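Local coordinates for protein cellulase (glycosyl hydrolase family 5) (Bacteroides ovatus, PDB 3ZMR) that hydrolyses internal beta-1,4-glucosidic linkages of xyloglucan with retention of configuration, releasing xyloglucan oligosaccharides, at residues I38-S43 with A73-S78; C45-T50 with V58-E63. One frame throughout, in Å; residues are numbered along the deposited sequence.

Contact 1 (I38-S43 with A73-S78); sequences ISTSES and ATVTVS
Ile38, Ser39 and Thr40 pair antiparallel with Val77, Thr76 and Val75, the short strand axes 4.7 Å apart at 164°. This is an inner pairing of the mixed sheet in the BACON domain's beta sandwich: strand 36-40 runs beside strand 71-78, whose far edge bonds to strand 85-91. Ser39 and Thr76 form the hydrogen-bonded pair, Ser39 N giving to Thr76 O at 3.1 Å and Thr76 N to Ser39 O at 2.8 Å. Their side chains share one face of the sheet; Ile38, Thr40, Val75 and Val77 take the other, which looks toward the second sheet. There Ile38 sets CG2 against Val75 CG1 at 3.6 Å, the side chains meeting at a slant, while its CG1 lies 4.1 Å from Val77 CG2, the two side chains side by side. With CG1 anti to the carbonyl carbon (chi1 -63°), the two branches part to reach both valines. An alanine in place of Ile38 would probably leave a gap beside Val75 and Val77 and deprive Ser47 and Val58 of the second sheet of a packing partner. Thr40 lies side by side with Val75, methyl CG2 toward methyl CG2. Past the strand end, Ser41 N still bonds to Thr74 O, but the return bond goes to a side chain: Thr74 N points at Ser41 OG, 2.8 Å away and nearly straight at 170°.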
ATOM      1  N   ILE A  38      -5.838  10.456  39.320  1.00 14.60           N
ATOM      2  CA  ILE A  38      -6.583  10.575  38.061  1.00 15.75           C
ATOM      3  C   ILE A  38      -7.004   9.211  37.490  1.00 17.79           C
ATOM      4  O   ILE A  38      -6.227   8.285  37.435  1.00 19.13           O
ATOM      5  CB  ILE A  38      -5.738  11.301  36.997  1.00 16.53           C
ATOM      6  CG1 ILE A  38      -5.439  12.728  37.462  1.00 17.50           C
ATOM      7  CG2 ILE A  38      -6.484  11.337  35.648  1.00 23.44           C
ATOM      8  CD1 ILE A  38      -4.551  13.509  36.498  1.00 19.67           C
ATOM      9  N   SER A  39      -8.261   9.138  37.061  1.00 18.88           N
ATOM     10  CA  SER A  39      -8.780   8.033  36.275  1.00 18.16           C
ATOM     11  C   SER A  39      -9.550   8.633  35.085  1.00 14.71           C
ATOM     12  O   SER A  39      -9.826   9.850  35.043  1.00 16.43           O
ATOM     13  CB  SER A  39      -9.680   7.113  37.109  1.00 24.61           C
ATOM     14  OG  SER A  39     -10.872   7.760  37.487  1.00 27.74           O
ATOM     15  N   THR A  40      -9.839   7.783  34.111  1.00 17.91           N
ATOM     16  CA  THR A  40     -10.708   8.136  32.983  1.00 16.85           C
ATOM     17  C   THR A  40     -11.820   7.085  32.806  1.00 20.86           C
ATOM     18  O   THR A  40     -11.703   5.930  33.238  1.00 19.99           O
ATOM     19  CB  THR A  40      -9.954   8.275  31.630  1.00 18.62           C
ATOM     20  OG1 THR A  40      -9.818   6.994  31.007  1.00 24.15           O
ATOM     21  CG2 THR A  40      -8.585   8.920  31.803  1.00 20.81           C
ATOM     22  N   SER A  41     -12.880   7.500  32.119  1.00 19.18           N
ATOM     23  CA  SER A  41     -14.088   6.686  31.990  1.00 21.46           C
ATOM     24  C   SER A  41     -14.082   5.751  30.771  1.00 23.54           C
ATOM     25  O   SER A  41     -14.992   4.939  30.624  1.00 26.39           O
ATOM     26  CB  SER A  41     -15.317   7.600  31.937  1.00 23.51           C
ATOM     27  OG  SER A  41     -15.371   8.288  30.699  1.00 21.55           O
ATOM     28  N   GLU A  42     -13.082   5.892  29.893  1.00 19.47           N
ATOM     29  CA  GLU A  42     -13.022   5.133  28.635  1.00 21.30           C
ATOM     30  C   GLU A  42     -11.576   4.756  28.296  1.00 18.28           C
ATOM     31  O   GLU A  42     -10.667   5.559  28.478  1.00 22.22           O
ATOM     32  CB  GLU A  42     -13.621   5.926  27.463  1.00 23.63           C
ATOM     33  CG  GLU A  42     -15.066   6.371  27.646  1.00 24.66           C
ATOM     34  CD  GLU A  42     -16.071   5.227  27.615  1.00 28.76           C
ATOM     35  OE1 GLU A  42     -15.723   4.085  27.229  1.00 29.75           O
ATOM     36  OE2 GLU A  42     -17.234   5.486  27.958  1.00 32.05           O
ATOM     37  N   SER A  43     -11.395   3.551  27.783  1.00 23.55           N
ATOM     38  CA  SER A  43     -10.069   2.991  27.506  1.00 28.97           C
ATOM     39  C   SER A  43      -9.327   3.741  26.410  1.00 24.61           C
ATOM     40  O   SER A  43      -8.106   3.705  26.373  1.00 25.78           O
ATOM     41  CB  SER A  43     -10.169   1.502  27.150  1.00 41.22           C
ATOM     42  OG  SER A  43     -10.935   1.299  25.978  1.00 45.61           O
ATOM     43  N   ALA A  73     -15.879  11.076  26.849  1.00 17.68           N
ATOM     44  CA  ALA A  73     -15.343  10.470  28.057  1.00 18.65           C
ATOM     45  C   ALA A  73     -15.219  11.539  29.138  1.00 15.45           C
ATOM     46  O   ALA A  73     -15.410  12.755  28.903  1.00 16.69           O
ATOM     47  CB  ALA A  73     -13.986   9.868  27.780  1.00 23.28           C
ATOM     48  N   THR A  74     -14.934  11.068  30.346  1.00 20.90           N
ATOM     49  CA  THR A  74     -14.531  11.983  31.418  1.00 16.95           C
ATOM     50  C   THR A  74     -13.165  11.589  31.962  1.00 15.33           C
ATOM     51  O   THR A  74     -12.717  10.442  31.823  1.00 17.04           O
ATOM     52  CB  THR A  74     -15.545  12.030  32.579  1.00 20.39           C
ATOM     53  OG1 THR A  74     -15.669  10.722  33.148  1.00 20.07           O
ATOM     54  CG2 THR A  74     -16.889  12.513  32.097  1.00 21.47           C
ATOM     55  N   VAL A  75     -12.511  12.582  32.546  1.00 15.63           N
ATOM     56  CA  VAL A  75     -11.277  12.417  33.310  1.00 17.68           C
ATOM     57  C   VAL A  75     -11.566  12.982  34.701  1.00 15.48           C
ATOM     58  O   VAL A  75     -11.953  14.157  34.851  1.00 16.60           O
ATOM     59  CB  VAL A  75     -10.105  13.185  32.651  1.00 15.90           C
ATOM     60  CG1 VAL A  75      -8.838  13.060  33.486  1.00 21.40           C
ATOM     61  CG2 VAL A  75      -9.848  12.659  31.233  1.00 19.30           C
ATOM     62  N   THR A  76     -11.381  12.136  35.708  1.00 16.01           N
ATOM     63  CA  THR A  76     -11.696  12.489  37.087  1.00 17.41           C
ATOM     64  C   THR A  76     -10.437  12.661  37.895  1.00 16.13           C
ATOM     65  O   THR A  76      -9.628  11.730  38.019  1.00 16.43           O
ATOM     66  CB  THR A  76     -12.575  11.399  37.712  1.00 18.53           C
ATOM     67  OG1 THR A  76     -13.816  11.379  37.011  1.00 22.10           O
ATOM     68  CG2 THR A  76     -12.862  11.665  39.210  1.00 22.29           C
ATOM     69  N   VAL A  77     -10.272  13.875  38.404  1.00 16.03           N
ATOM     70  CA  VAL A  77      -9.153  14.210  39.301  1.00 15.88           C
ATOM     71  C   VAL A  77      -9.684  14.257  40.735  1.00 17.82           C
ATOM     72  O   VAL A  77     -10.668  14.936  41.017  1.00 18.86           O
ATOM     73  CB  VAL A  77      -8.518  15.564  38.937  1.00 18.62           C
ATOM     74  CG1 VAL A  77      -7.210  15.746  39.679  1.00 20.34           C
ATOM     75  CG2 VAL A  77      -8.315  15.680  37.411  1.00 20.66           C
ATOM     76  N   SER A  78      -9.016  13.549  41.646  1.00 17.88           N
ATOM     77  CA  SER A  78      -9.508  13.457  43.013  1.00 23.53           C
ATOM     78  C   SER A  78      -8.404  13.583  44.049  1.00 25.83           C
ATOM     79  O   SER A  78      -7.240  13.308  43.774  1.00 21.60           O
ATOM     80  CB  SER A  78     -10.257  12.144  43.200  1.00 31.75           C
ATOM     81  OG  SER A  78      -9.421  11.037  42.988  1.00 26.86           O
TER

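Contact 2 (C45-T50 with V58-E63); sequences CKSSHT and VNITVE
Lys46 and Thr61 form the hydrogen-bonded pair of an antiparallel pairing between strands 45-47 and 55-62 in the three-stranded sheet of the BACON sandwich. Lys46 N reaches Thr61 O at 2.8 Å, and Thr61 N returns to Lys46 O. The short axes run 4.7 Å apart at 160°. Beyond the strand, Ser48 N bonds to Asn59 O, while Asn59 N finds Ser48 OG at 2.9 Å instead of a carbonyl.

The other polar contacts gather at the turn. Ser48 OG also meets His49 ND1 at 2.7 Å, in the plane of the imidazole and at its edge; either atom could be the donor. Ser47 OG, anti to its own backbone N (chi1 175°), gives its proton to His49 O at 2.7 Å, in the carbonyl plane and on a lone pair. Asn59 turns its amide away, and OD1 bonds to Thr27 OG1 on the neighbouring strand 24-31.

Van der Waals contacts lie mainly on the face of Cys45, Ser47 and Ile60, which meets the other sheet. Cys45 SG sits 3.9 Å from Ile60 CG2, and CD1 of the same isoleucine bends round to Ser47 CB at 4.1 Å. Val58 spreads its methyls, CG1 against the hydroxyls of Ser47 and Ser48, and CG2 at a slant to the imidazole, 3.8 Å from His49 ND1.

Ser48 OG is thus gripped from two sides, by a backbone N-H across the contact and by the ring nitrogen beside it. That pair of bonds probably limits rotation of both the hydroxyl and the imidazole, and ties the turn to strand 55-62 at the pair where a serine hydroxyl stands in for one backbone carbonyl.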
ATOM      1  N   CYS A  45      -9.223   6.974  26.069  1.00 20.01           N
ATOM      2  CA  CYS A  45      -8.784   8.215  26.664  1.00 18.67           C
ATOM      3  C   CYS A  45      -7.868   7.880  27.848  1.00 19.38           C
ATOM      4  O   CYS A  45      -8.276   7.236  28.816  1.00 21.09           O
ATOM      5  CB  CYS A  45      -9.991   9.033  27.123  1.00 18.27           C
ATOM      6  SG  CYS A  45      -9.574  10.622  27.862  1.00 19.59           S
ATOM      7  N   LYS A  46      -6.611   8.285  27.734  1.00 18.67           N
ATOM      8  CA  LYS A  46      -5.605   7.966  28.746  1.00 18.19           C
ATOM      9  C   LYS A  46      -5.001   9.218  29.370  1.00 15.55           C
ATOM     10  O   LYS A  46      -4.771  10.219  28.710  1.00 20.09           O
ATOM     11  CB  LYS A  46      -4.502   7.065  28.164  1.00 22.12           C
ATOM     12  CG  LYS A  46      -4.938   5.621  27.888  1.00 31.93           C
ATOM     13  CD  LYS A  46      -5.389   4.888  29.150  1.00 78.54           C
ATOM     14  CE  LYS A  46      -5.856   3.473  28.850  1.00 84.02           C
ATOM     15  NZ  LYS A  46      -6.668   2.905  29.962  1.00 92.35           N
ATOM     16  N   SER A  47      -4.738   9.118  30.661  1.00 15.57           N
ATOM     17  CA  SER A  47      -3.940  10.088  31.416  1.00 15.22           C
ATOM     18  C   SER A  47      -2.515   9.569  31.553  1.00 14.62           C
ATOM     19  O   SER A  47      -2.291   8.384  31.816  1.00 16.53           O
ATOM     20  CB  SER A  47      -4.511  10.321  32.818  1.00 14.79           C
ATOM     21  OG  SER A  47      -3.676  11.160  33.586  1.00 16.67           O
ATOM     22  N   SER A  48      -1.543  10.462  31.398  1.00 14.24           N
ATOM     23  CA  SER A  48      -0.124  10.090  31.629  1.00 13.38           C
ATOM     24  C   SER A  48       0.159   9.701  33.085  1.00 13.16           C
ATOM     25  O   SER A  48       1.126   8.980  33.384  1.00 15.39           O
ATOM     26  CB  SER A  48       0.786  11.269  31.261  1.00 17.65           C
ATOM     27  OG  SER A  48       0.428  12.423  31.987  1.00 12.58           O
ATOM     28  N   HIS A  49      -0.708  10.176  33.987  1.00 14.50           N
ATOM     29  CA  HIS A  49      -0.537  10.019  35.444  1.00 17.05           C
ATOM     30  C   HIS A  49      -1.767   9.391  36.049  1.00 16.79           C
ATOM     31  O   HIS A  49      -2.889   9.753  35.692  1.00 19.84           O
ATOM     32  CB  HIS A  49      -0.293  11.370  36.115  1.00 21.95           C
ATOM     33  CG  HIS A  49       1.018  11.990  35.768  1.00 15.16           C
ATOM     34  ND1 HIS A  49       1.271  12.558  34.535  1.00 15.14           N
ATOM     35  CD2 HIS A  49       2.149  12.164  36.505  1.00 15.76           C
ATOM     36  CE1 HIS A  49       2.514  13.022  34.522  1.00 18.57           C
ATOM     37  NE2 HIS A  49       3.060  12.820  35.712  1.00 14.47           N
ATOM     38  N   THR A  50      -1.538   8.458  36.971  1.00 17.06           N
ATOM     39  CA  THR A  50      -2.610   7.882  37.808  1.00 16.71           C
ATOM     40  C   THR A  50      -2.584   8.509  39.202  1.00 17.82           C
ATOM     41  O   THR A  50      -3.616   8.709  39.829  1.00 21.00           O
ATOM     42  CB  THR A  50      -2.477   6.354  37.965  1.00 26.87           C
ATOM     43  OG1 THR A  50      -1.222   6.020  38.574  1.00 28.02           O
ATOM     44  CG2 THR A  50      -2.577   5.665  36.644  1.00 35.69           C
ATOM     45  N   VAL A  58       0.196  17.195  33.032  1.00 14.01           N
ATOM     46  CA  VAL A  58      -0.365  15.879  32.794  1.00 13.65           C
ATOM     47  C   VAL A  58      -0.879  15.835  31.356  1.00 12.62           C
ATOM     48  O   VAL A  58      -1.518  16.781  30.887  1.00 12.65           O
ATOM     49  CB  VAL A  58      -1.548  15.575  33.757  1.00 13.87           C
ATOM     50  CG1 VAL A  58      -2.241  14.240  33.441  1.00 26.75           C
ATOM     51  CG2 VAL A  58      -1.035  15.567  35.195  1.00 19.94           C
ATOM     52  N   ASN A  59      -0.575  14.744  30.662  1.00 12.36           N
ATOM     53  CA  ASN A  59      -1.058  14.554  29.303  1.00 11.68           C
ATOM     54  C   ASN A  59      -2.340  13.763  29.243  1.00 11.94           C
ATOM     55  O   ASN A  59      -2.503  12.757  29.931  1.00 14.32           O
ATOM     56  CB  ASN A  59      -0.006  13.909  28.421  1.00 13.04           C
ATOM     57  CG  ASN A  59       0.936  14.910  27.806  1.00 12.54           C
ATOM     58  OD1 ASN A  59       1.284  15.936  28.392  1.00 13.18           O
ATOM     59  ND2 ASN A  59       1.368  14.598  26.612  1.00 14.28           N
ATOM     60  N   ILE A  60      -3.271  14.273  28.455  1.00 13.38           N
ATOM     61  CA  ILE A  60      -4.476  13.524  28.103  1.00 13.69           C
ATOM     62  C   ILE A  60      -4.328  13.127  26.628  1.00 12.39           C
ATOM     63  O   ILE A  60      -4.142  13.993  25.767  1.00 13.60           O
ATOM     64  CB  ILE A  60      -5.766  14.350  28.331  1.00 13.13           C
ATOM     65  CG1 ILE A  60      -5.853  14.822  29.799  1.00 15.21           C
ATOM     66  CG2 ILE A  60      -6.995  13.529  27.948  1.00 14.96           C
ATOM     67  CD1 ILE A  60      -5.829  13.722  30.857  1.00 17.13           C
ATOM     68  N   THR A  61      -4.369  11.818  26.377  1.00 13.30           N
ATOM     69  CA  THR A  61      -4.102  11.243  25.064  1.00 13.60           C
ATOM     70  C   THR A  61      -5.300  10.417  24.607  1.00 15.47           C
ATOM     71  O   THR A  61      -5.861   9.614  25.366  1.00 20.30           O
ATOM     72  CB  THR A  61      -2.826  10.368  25.087  1.00 19.02           C
ATOM     73  OG1 THR A  61      -1.751  11.123  25.662  1.00 18.69           O
ATOM     74  CG2 THR A  61      -2.423   9.912  23.665  1.00 22.34           C
ATOM     75  N   VAL A  62      -5.699  10.625  23.361  1.00 14.77           N
ATOM     76  CA  VAL A  62      -6.764   9.846  22.767  1.00 15.15           C
ATOM     77  C   VAL A  62      -6.222   8.970  21.655  1.00 15.89           C
ATOM     78  O   VAL A  62      -5.337   9.378  20.880  1.00 16.32           O
ATOM     79  CB  VAL A  62      -7.931  10.728  22.236  1.00 16.18           C
ATOM     80  CG1 VAL A  62      -8.563  11.536  23.379  1.00 25.42           C
ATOM     81  CG2 VAL A  62      -7.491  11.633  21.077  1.00 17.44           C
ATOM     82  N   GLU A  63      -6.804   7.785  21.565  1.00 18.04           N
ATOM     83  CA  GLU A  63      -6.598   6.916  20.415  1.00 16.30           C
ATOM     84  C   GLU A  63      -7.332   7.484  19.211  1.00 19.03           C
ATOM     85  O   GLU A  63      -8.279   8.257  19.343  1.00 16.03           O
ATOM     86  CB  GLU A  63      -7.122   5.509  20.717  1.00 19.48           C
ATOM     87  CG  GLU A  63      -6.315   4.755  21.754  1.00 21.56           C
ATOM     88  CD  GLU A  63      -6.904   3.403  22.126  1.00 33.61           C
ATOM     89  OE1 GLU A  63      -8.056   3.092  21.724  1.00 35.57           O
ATOM     90  OE2 GLU A  63      -6.211   2.648  22.849  1.00 36.12           O
TER

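The two contacts lie 9 Å apart, centre to centre, on facing sheets of one BACON domain: contact 1 in the mixed sheet, contact 2 in the three-stranded one. Along the chain, both segments of contact 2 fall between the two of contact 1. Strand 36-40 leads directly to strand 45-47, crossing between sheets, and strand 55-62 leads to strand 71-78. A probable hydrogen bond from Thr40 OG1 to Cys45 O, 2.7 Å, ties the first crossing, and Val75 packs on Cys45 and Ile60. Both contacts stand away from the catalytic barrel and its sugar; this domain binds no carbohydrate and may serve to distance the catalytic module from the cell surface.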